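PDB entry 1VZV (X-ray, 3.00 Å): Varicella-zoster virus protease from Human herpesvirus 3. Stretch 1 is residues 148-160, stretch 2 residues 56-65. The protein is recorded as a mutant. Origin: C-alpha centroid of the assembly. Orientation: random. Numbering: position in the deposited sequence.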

ATOM      1  N   THR A 148     -20.774  -4.373 -15.957  1.00 25.00           N
ATOM      2  CA  THR A 148     -22.126  -4.157 -16.449  1.00 25.00           C
ATOM      3  C   THR A 148     -22.900  -3.736 -15.213  1.00 25.00           C
ATOM      4  O   THR A 148     -22.776  -4.373 -14.166  1.00 25.00           O
ATOM      5  CB  THR A 148     -22.772  -5.445 -16.916  1.00 25.00           C
ATOM      6  OG1 THR A 148     -22.856  -6.332 -15.804  1.00 25.00           O
ATOM      7  CG2 THR A 148     -21.991  -6.103 -18.024  1.00 25.00           C
ATOM      8  N   PRO A 149     -23.752  -2.711 -15.317  1.00 25.00           N
ATOM      9  CA  PRO A 149     -24.508  -2.279 -14.148  1.00 25.00           C
ATOM     10  C   PRO A 149     -25.229  -3.394 -13.395  1.00 25.00           C
ATOM     11  O   PRO A 149     -25.141  -3.472 -12.167  1.00 25.00           O
ATOM     12  CB  PRO A 149     -25.489  -1.280 -14.735  1.00 25.00           C
ATOM     13  CG  PRO A 149     -25.642  -1.744 -16.097  1.00 25.00           C
ATOM     14  CD  PRO A 149     -24.240  -2.021 -16.505  1.00 25.00           C
ATOM     15  N   GLU A 150     -25.884  -4.299 -14.117  1.00 25.00           N
ATOM     16  CA  GLU A 150     -26.625  -5.362 -13.449  1.00 25.00           C
ATOM     17  C   GLU A 150     -25.743  -6.369 -12.741  1.00 25.00           C
ATOM     18  O   GLU A 150     -26.247  -7.190 -11.983  1.00 25.00           O
ATOM     19  CB  GLU A 150     -27.591  -6.068 -14.394  1.00 25.00           C
ATOM     20  CG  GLU A 150     -26.936  -7.054 -15.322  1.00 25.00           C
ATOM     21  CD  GLU A 150     -26.508  -6.440 -16.642  1.00 25.00           C
ATOM     22  OE1 GLU A 150     -26.521  -5.188 -16.752  1.00 25.00           O
ATOM     23  OE2 GLU A 150     -26.176  -7.226 -17.572  1.00 25.00           O
ATOM     24  N   SER A 151     -24.435  -6.312 -12.976  1.00 25.00           N
ATOM     25  CA  SER A 151     -23.508  -7.228 -12.320  1.00 25.00           C
ATOM     26  C   SER A 151     -22.862  -6.637 -11.074  1.00 25.00           C
ATOM     27  O   SER A 151     -22.432  -7.367 -10.172  1.00 25.00           O
ATOM     28  CB  SER A 151     -22.434  -7.663 -13.282  1.00 25.00           C
ATOM     29  OG  SER A 151     -23.037  -8.386 -14.317  1.00 25.00           O
ATOM     30  N   SER A 152     -22.769  -5.319 -11.029  1.00 25.00           N
ATOM     31  CA  SER A 152     -22.180  -4.651  -9.894  1.00 25.00           C
ATOM     32  C   SER A 152     -23.117  -4.858  -8.740  1.00 25.00           C
ATOM     33  O   SER A 152     -22.701  -5.168  -7.636  1.00 25.00           O
ATOM     34  CB  SER A 152     -22.091  -3.194 -10.224  1.00 25.00           C
ATOM     35  OG  SER A 152     -21.611  -3.096 -11.549  1.00 25.00           O
ATOM     36  N   ILE A 153     -24.402  -4.782  -9.046  1.00 25.00           N
ATOM     37  CA  ILE A 153     -25.446  -4.940  -8.054  1.00 25.00           C
ATOM     38  C   ILE A 153     -25.950  -6.354  -7.905  1.00 25.00           C
ATOM     39  O   ILE A 153     -26.685  -6.650  -6.970  1.00 25.00           O
ATOM     40  CB  ILE A 153     -26.668  -4.074  -8.384  1.00 25.00           C
ATOM     41  CG1 ILE A 153     -27.288  -4.516  -9.709  1.00 25.00           C
ATOM     42  CG2 ILE A 153     -26.277  -2.606  -8.436  1.00 25.00           C
ATOM     43  CD1 ILE A 153     -28.572  -3.792 -10.015  1.00 25.00           C
ATOM     44  N   GLU A 154     -25.572  -7.234  -8.811  1.00 25.00           N
ATOM     45  CA  GLU A 154     -26.050  -8.593  -8.721  1.00 25.00           C
ATOM     46  C   GLU A 154     -25.812  -9.363  -7.406  1.00 25.00           C
ATOM     47  O   GLU A 154     -26.687 -10.144  -6.998  1.00 25.00           O
ATOM     48  CB  GLU A 154     -25.542  -9.397  -9.886  1.00 25.00           C
ATOM     49  CG  GLU A 154     -26.142 -10.744  -9.898  1.00 25.00           C
ATOM     50  CD  GLU A 154     -25.254 -11.752 -10.549  1.00 25.00           C
ATOM     51  OE1 GLU A 154     -24.133 -11.960 -10.018  1.00 25.00           O
ATOM     52  OE2 GLU A 154     -25.681 -12.341 -11.574  1.00 25.00           O
ATOM     53  N   PRO A 155     -24.629  -9.183  -6.743  1.00 25.00           N
ATOM     54  CA  PRO A 155     -24.244  -9.842  -5.476  1.00 25.00           C
ATOM     55  C   PRO A 155     -24.776  -9.373  -4.124  1.00 25.00           C
ATOM     56  O   PRO A 155     -24.455  -9.995  -3.114  1.00 25.00           O
ATOM     57  CB  PRO A 155     -22.721  -9.754  -5.494  1.00 25.00           C
ATOM     58  CG  PRO A 155     -22.471  -8.483  -6.199  1.00 25.00           C
ATOM     59  CD  PRO A 155     -23.431  -8.567  -7.358  1.00 25.00           C
ATOM     60  N   PHE A 156     -25.502  -8.261  -4.070  1.00 25.00           N
ATOM     61  CA  PHE A 156     -26.061  -7.781  -2.803  1.00 25.00           C
ATOM     62  C   PHE A 156     -27.294  -8.620  -2.508  1.00 25.00           C
ATOM     63  O   PHE A 156     -28.369  -8.297  -2.988  1.00 25.00           O
ATOM     64  CB  PHE A 156     -26.450  -6.318  -2.935  1.00 25.00           C
ATOM     65  CG  PHE A 156     -25.280  -5.414  -3.146  1.00 25.00           C
ATOM     66  CD1 PHE A 156     -24.570  -4.918  -2.064  1.00 25.00           C
ATOM     67  CD2 PHE A 156     -24.825  -5.132  -4.427  1.00 25.00           C
ATOM     68  CE1 PHE A 156     -23.436  -4.180  -2.250  1.00 25.00           C
ATOM     69  CE2 PHE A 156     -23.683  -4.387  -4.616  1.00 25.00           C
ATOM     70  CZ  PHE A 156     -22.988  -3.914  -3.525  1.00 25.00           C
ATOM     71  N   ARG A 157     -27.149  -9.670  -1.694  1.00 25.00           N
ATOM     72  CA  ARG A 157     -28.248 -10.601  -1.387  1.00 25.00           C
ATOM     73  C   ARG A 157     -29.506 -10.083  -0.729  1.00 25.00           C
ATOM     74  O   ARG A 157     -30.541 -10.742  -0.771  1.00 25.00           O
ATOM     75  CB  ARG A 157     -27.732 -11.793  -0.594  1.00 25.00           C
ATOM     76  CG  ARG A 157     -26.573 -12.566  -1.258  1.00 25.00           C
ATOM     77  CD  ARG A 157     -26.457 -13.966  -0.635  1.00 25.00           C
ATOM     78  NE  ARG A 157     -25.133 -14.585  -0.769  1.00 25.00           N
ATOM     79  CZ  ARG A 157     -24.842 -15.823  -0.356  1.00 25.00           C
ATOM     80  NH1 ARG A 157     -25.789 -16.580   0.201  1.00 25.00           N
ATOM     81  NH2 ARG A 157     -23.612 -16.314  -0.503  1.00 25.00           N
ATOM     82  N   VAL A 158     -29.395  -8.932  -0.077  1.00 25.00           N
ATOM     83  CA  VAL A 158     -30.533  -8.296   0.606  1.00 25.00           C
ATOM     84  C   VAL A 158     -31.295  -7.274  -0.271  1.00 25.00           C
ATOM     85  O   VAL A 158     -32.513  -7.113  -0.148  1.00 25.00           O
ATOM     86  CB  VAL A 158     -30.094  -7.589   1.939  1.00 25.00           C
ATOM     87  CG1 VAL A 158     -29.628  -8.622   2.965  1.00 25.00           C
ATOM     88  CG2 VAL A 158     -28.971  -6.566   1.655  1.00 25.00           C
ATOM     89  N   LEU A 159     -30.570  -6.592  -1.151  1.00 25.00           N
ATOM     90  CA  LEU A 159     -31.157  -5.595  -2.025  1.00 25.00           C
ATOM     91  C   LEU A 159     -32.303  -6.202  -2.833  1.00 25.00           C
ATOM     92  O   LEU A 159     -32.121  -7.137  -3.594  1.00 25.00           O
ATOM     93  CB  LEU A 159     -30.079  -5.020  -2.944  1.00 25.00           C
ATOM     94  CG  LEU A 159     -30.513  -3.810  -3.758  1.00 25.00           C
ATOM     95  CD1 LEU A 159     -30.780  -2.663  -2.801  1.00 25.00           C
ATOM     96  CD2 LEU A 159     -29.478  -3.442  -4.811  1.00 25.00           C
ATOM     97  N   SER A 160     -33.491  -5.658  -2.638  1.00 25.00           N
ATOM     98  CA  SER A 160     -34.702  -6.110  -3.311  1.00 25.00           C
ATOM     99  C   SER A 160     -34.593  -6.084  -4.823  1.00 25.00           C
ATOM    100  O   SER A 160     -33.953  -5.194  -5.391  1.00 25.00           O
ATOM    101  CB  SER A 160     -35.856  -5.190  -2.930  1.00 25.00           C
ATOM    102  OG  SER A 160     -35.582  -3.860  -3.344  1.00 25.00           O
TER
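Stretch 2 56-65: EDIRGPFFLG

Stretch 2 runs antiparallel, in the sense of its register, to the order of residues in stretch 1: its beginning lies beside the end of stretch 1 and its end beside the short helix that opens it. Asp57 and Leu159 have their CA atoms 7.7 Å apart, Leu64 and Pro149 theirs 7.4 Å apart. The contact is made by side chains, with no hydrogen bond across it, and it buries 441 Å² summed over both sides.

Glu56 is out of reach of stretch 1, and the contact begins with Asp57. Here the backbone turns tightly, with Asp57 N donating to Gly60 O at 2.8 Å and a weak return bond from Gly60 N to Asp57 O at 3.0 Å. The Asp57 carboxylate braces the same turn through two weak bonds, from Ile58 N to Asp57 OD1 at 2.6 Å and from Arg59 N to Asp57 OD2 at 3.2 Å. The CA-to-CB bond of Asp57 points toward stretch 1, and its CG lies 4.2 Å from Leu159 CD1.

Ile58 is exposed and leaves stretch 1 untouched, whereas the side chain of Arg59 lies along Val158: Arg59 CD is 4.1 Å from Val158 CG2, and Val158 CG1 lies at the edge of the guanidinium, near its plane, 4.1 Å from Arg59 NH1. Gly60 follows with phi/psi of 163/-177, a conformation in which a CB would be jammed against the carbonyl oxygen of Arg59 and crowded by Pro61 CD.

From Pro61 onward the chain is extended as a strand, and its side chains alternate. Pro61 makes no contact, but Phe62 points toward stretch 1 and forms the centre of the packing, with 103 Å² covered, the largest share of any residue here. Leu159 CD2 sits over one face of its ring, 3.7 Å from the centroid of the Phe62 ring and 18° off the normal, a CH-pi contact in which Leu159 CD2 also comes within 3.5 Å of Phe62 CE2. The ring edge is used as well. Phe62 CZ approaches Phe156 CD2 at 3.5 Å, so that the edge of Phe62 meets the face of Phe156, with ring centroids 4.7 Å apart and planes at 86°. Near the plane of the Phe62 ring, Ile153 CG2 packs 3.5 Å from Phe62 CE2. Ile153 and Phe156, the first and last residues of a type I turn, both touch this ring.

Phe63 points its CA-to-CB bond away and makes no contact, as the alternation of a strand would predict. Leu64 points back toward stretch 1 and meets its first part: Leu64 CD2 lies 3.9 Å from Pro149 CB, and Leu64 CD1 lies 4.1 Å from Ser152 CB and 4.4 Å from Ile153 CG2. Leu64 thus packs against Pro149, Ser152 and Ile153. Gly65 closes the stretch without touching stretch 1, and the strand continues later in the chain.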

ATOM      1  N   GLU A  56     -32.852   5.127  -2.404  1.00 25.00           N
ATOM      2  CA  GLU A  56     -32.988   5.011  -0.972  1.00 25.00           C
ATOM      3  C   GLU A  56     -33.518   3.633  -0.665  1.00 25.00           C
ATOM      4  O   GLU A  56     -34.631   3.298  -1.079  1.00 25.00           O
ATOM      5  CB  GLU A  56     -33.973   6.052  -0.487  1.00 25.00           C
ATOM      6  CG  GLU A  56     -34.222   5.998   0.967  1.00 25.00           C
ATOM      7  CD  GLU A  56     -35.416   6.816   1.330  1.00 25.00           C
ATOM      8  OE1 GLU A  56     -35.576   7.933   0.765  1.00 25.00           O
ATOM      9  OE2 GLU A  56     -36.208   6.320   2.171  1.00 25.00           O
ATOM     10  N   ASP A  57     -32.685   2.820  -0.019  1.00 25.00           N
ATOM     11  CA  ASP A  57     -33.048   1.455   0.356  1.00 25.00           C
ATOM     12  C   ASP A  57     -33.527   1.385   1.809  1.00 25.00           C
ATOM     13  O   ASP A  57     -33.228   2.264   2.626  1.00 25.00           O
ATOM     14  CB  ASP A  57     -31.865   0.501   0.134  1.00 25.00           C
ATOM     15  CG  ASP A  57     -32.101  -0.885   0.726  1.00 25.00           C
ATOM     16  OD1 ASP A  57     -33.227  -1.406   0.603  1.00 25.00           O
ATOM     17  OD2 ASP A  57     -31.162  -1.465   1.316  1.00 25.00           O
ATOM     18  N   ILE A  58     -34.310   0.351   2.110  1.00 25.00           N
ATOM     19  CA  ILE A  58     -34.831   0.120   3.451  1.00 25.00           C
ATOM     20  C   ILE A  58     -33.649   0.209   4.445  1.00 25.00           C
ATOM     21  O   ILE A  58     -33.795   0.716   5.555  1.00 25.00           O
ATOM     22  CB  ILE A  58     -35.541  -1.288   3.507  1.00 25.00           C
ATOM     23  CG1 ILE A  58     -36.958  -1.167   4.053  1.00 25.00           C
ATOM     24  CG2 ILE A  58     -34.776  -2.262   4.380  1.00 25.00           C
ATOM     25  CD1 ILE A  58     -37.015  -0.687   5.470  1.00 25.00           C
ATOM     26  N   ARG A  59     -32.477  -0.248   3.988  1.00 25.00           N
ATOM     27  CA  ARG A  59     -31.244  -0.267   4.771  1.00 25.00           C
ATOM     28  C   ARG A  59     -30.384   0.981   4.666  1.00 25.00           C
ATOM     29  O   ARG A  59     -29.615   1.248   5.569  1.00 25.00           O
ATOM     30  CB  ARG A  59     -30.381  -1.478   4.388  1.00 25.00           C
ATOM     31  CG  ARG A  59     -30.874  -2.845   4.871  1.00 25.00           C
ATOM     32  CD  ARG A  59     -29.796  -3.957   4.674  1.00 25.00           C
ATOM     33  NE  ARG A  59     -28.584  -3.749   5.480  1.00 25.00           N
ATOM     34  CZ  ARG A  59     -27.767  -4.708   5.917  1.00 25.00           C
ATOM     35  NH1 ARG A  59     -27.992  -6.004   5.686  1.00 25.00           N
ATOM     36  NH2 ARG A  59     -26.718  -4.358   6.627  1.00 25.00           N
ATOM     37  N   GLY A  60     -30.446   1.687   3.544  1.00 25.00           N
ATOM     38  CA  GLY A  60     -29.639   2.891   3.382  1.00 25.00           C
ATOM     39  C   GLY A  60     -29.482   3.394   1.953  1.00 25.00           C
ATOM     40  O   GLY A  60     -30.116   2.870   1.056  1.00 25.00           O
ATOM     41  N   PRO A  61     -28.703   4.450   1.709  1.00 25.00           N
ATOM     42  CA  PRO A  61     -28.563   4.908   0.331  1.00 25.00           C
ATOM     43  C   PRO A  61     -27.743   3.863  -0.420  1.00 25.00           C
ATOM     44  O   PRO A  61     -26.693   3.443   0.088  1.00 25.00           O
ATOM     45  CB  PRO A  61     -27.738   6.192   0.483  1.00 25.00           C
ATOM     46  CG  PRO A  61     -27.996   6.628   1.862  1.00 25.00           C
ATOM     47  CD  PRO A  61     -27.988   5.349   2.621  1.00 25.00           C
ATOM     48  N   PHE A  62     -28.208   3.452  -1.605  1.00 25.00           N
ATOM     49  CA  PHE A  62     -27.502   2.473  -2.451  1.00 25.00           C
ATOM     50  C   PHE A  62     -27.187   3.167  -3.769  1.00 25.00           C
ATOM     51  O   PHE A  62     -28.075   3.761  -4.373  1.00 25.00           O
ATOM     52  CB  PHE A  62     -28.366   1.239  -2.699  1.00 25.00           C
ATOM     53  CG  PHE A  62     -27.636   0.123  -3.381  1.00 25.00           C
ATOM     54  CD1 PHE A  62     -26.874  -0.774  -2.648  1.00 25.00           C
ATOM     55  CD2 PHE A  62     -27.676  -0.011  -4.759  1.00 25.00           C
ATOM     56  CE1 PHE A  62     -26.156  -1.786  -3.284  1.00 25.00           C
ATOM     57  CE2 PHE A  62     -26.961  -1.017  -5.396  1.00 25.00           C
ATOM     58  CZ  PHE A  62     -26.201  -1.901  -4.661  1.00 25.00           C
ATOM     59  N   PHE A  63     -25.939   3.101  -4.220  1.00 25.00           N
ATOM     60  CA  PHE A  63     -25.565   3.794  -5.443  1.00 25.00           C
ATOM     61  C   PHE A  63     -24.933   2.942  -6.483  1.00 25.00           C
ATOM     62  O   PHE A  63     -24.433   1.869  -6.208  1.00 25.00           O
ATOM     63  CB  PHE A  63     -24.601   4.947  -5.148  1.00 25.00           C
ATOM     64  CG  PHE A  63     -23.117   4.569  -5.192  1.00 25.00           C
ATOM     65  CD1 PHE A  63     -22.555   3.724  -4.239  1.00 25.00           C
ATOM     66  CD2 PHE A  63     -22.281   5.112  -6.151  1.00 25.00           C
ATOM     67  CE1 PHE A  63     -21.202   3.441  -4.245  1.00 25.00           C
ATOM     68  CE2 PHE A  63     -20.934   4.826  -6.154  1.00 25.00           C
ATOM     69  CZ  PHE A  63     -20.397   3.993  -5.203  1.00 25.00           C
ATOM     70  N   LEU A  64     -24.867   3.498  -7.675  1.00 25.00           N
ATOM     71  CA  LEU A  64     -24.259   2.836  -8.811  1.00 25.00           C
ATOM     72  C   LEU A  64     -23.443   3.945  -9.474  1.00 25.00           C
ATOM     73  O   LEU A  64     -23.841   5.111  -9.470  1.00 25.00           O
ATOM     74  CB  LEU A  64     -25.350   2.281  -9.738  1.00 25.00           C
ATOM     75  CG  LEU A  64     -24.962   1.512 -11.004  1.00 25.00           C
ATOM     76  CD1 LEU A  64     -24.015   0.387 -10.688  1.00 25.00           C
ATOM     77  CD2 LEU A  64     -26.216   0.959 -11.631  1.00 25.00           C
ATOM     78  N   GLY A  65     -22.270   3.625  -9.968  1.00 25.00           N
ATOM     79  CA  GLY A  65     -21.501   4.674 -10.576  1.00 25.00           C
ATOM     80  C   GLY A  65     -20.685   4.104 -11.694  1.00 25.00           C
ATOM     81  O   GLY A  65     -20.593   2.878 -11.854  1.00 25.00           O
TER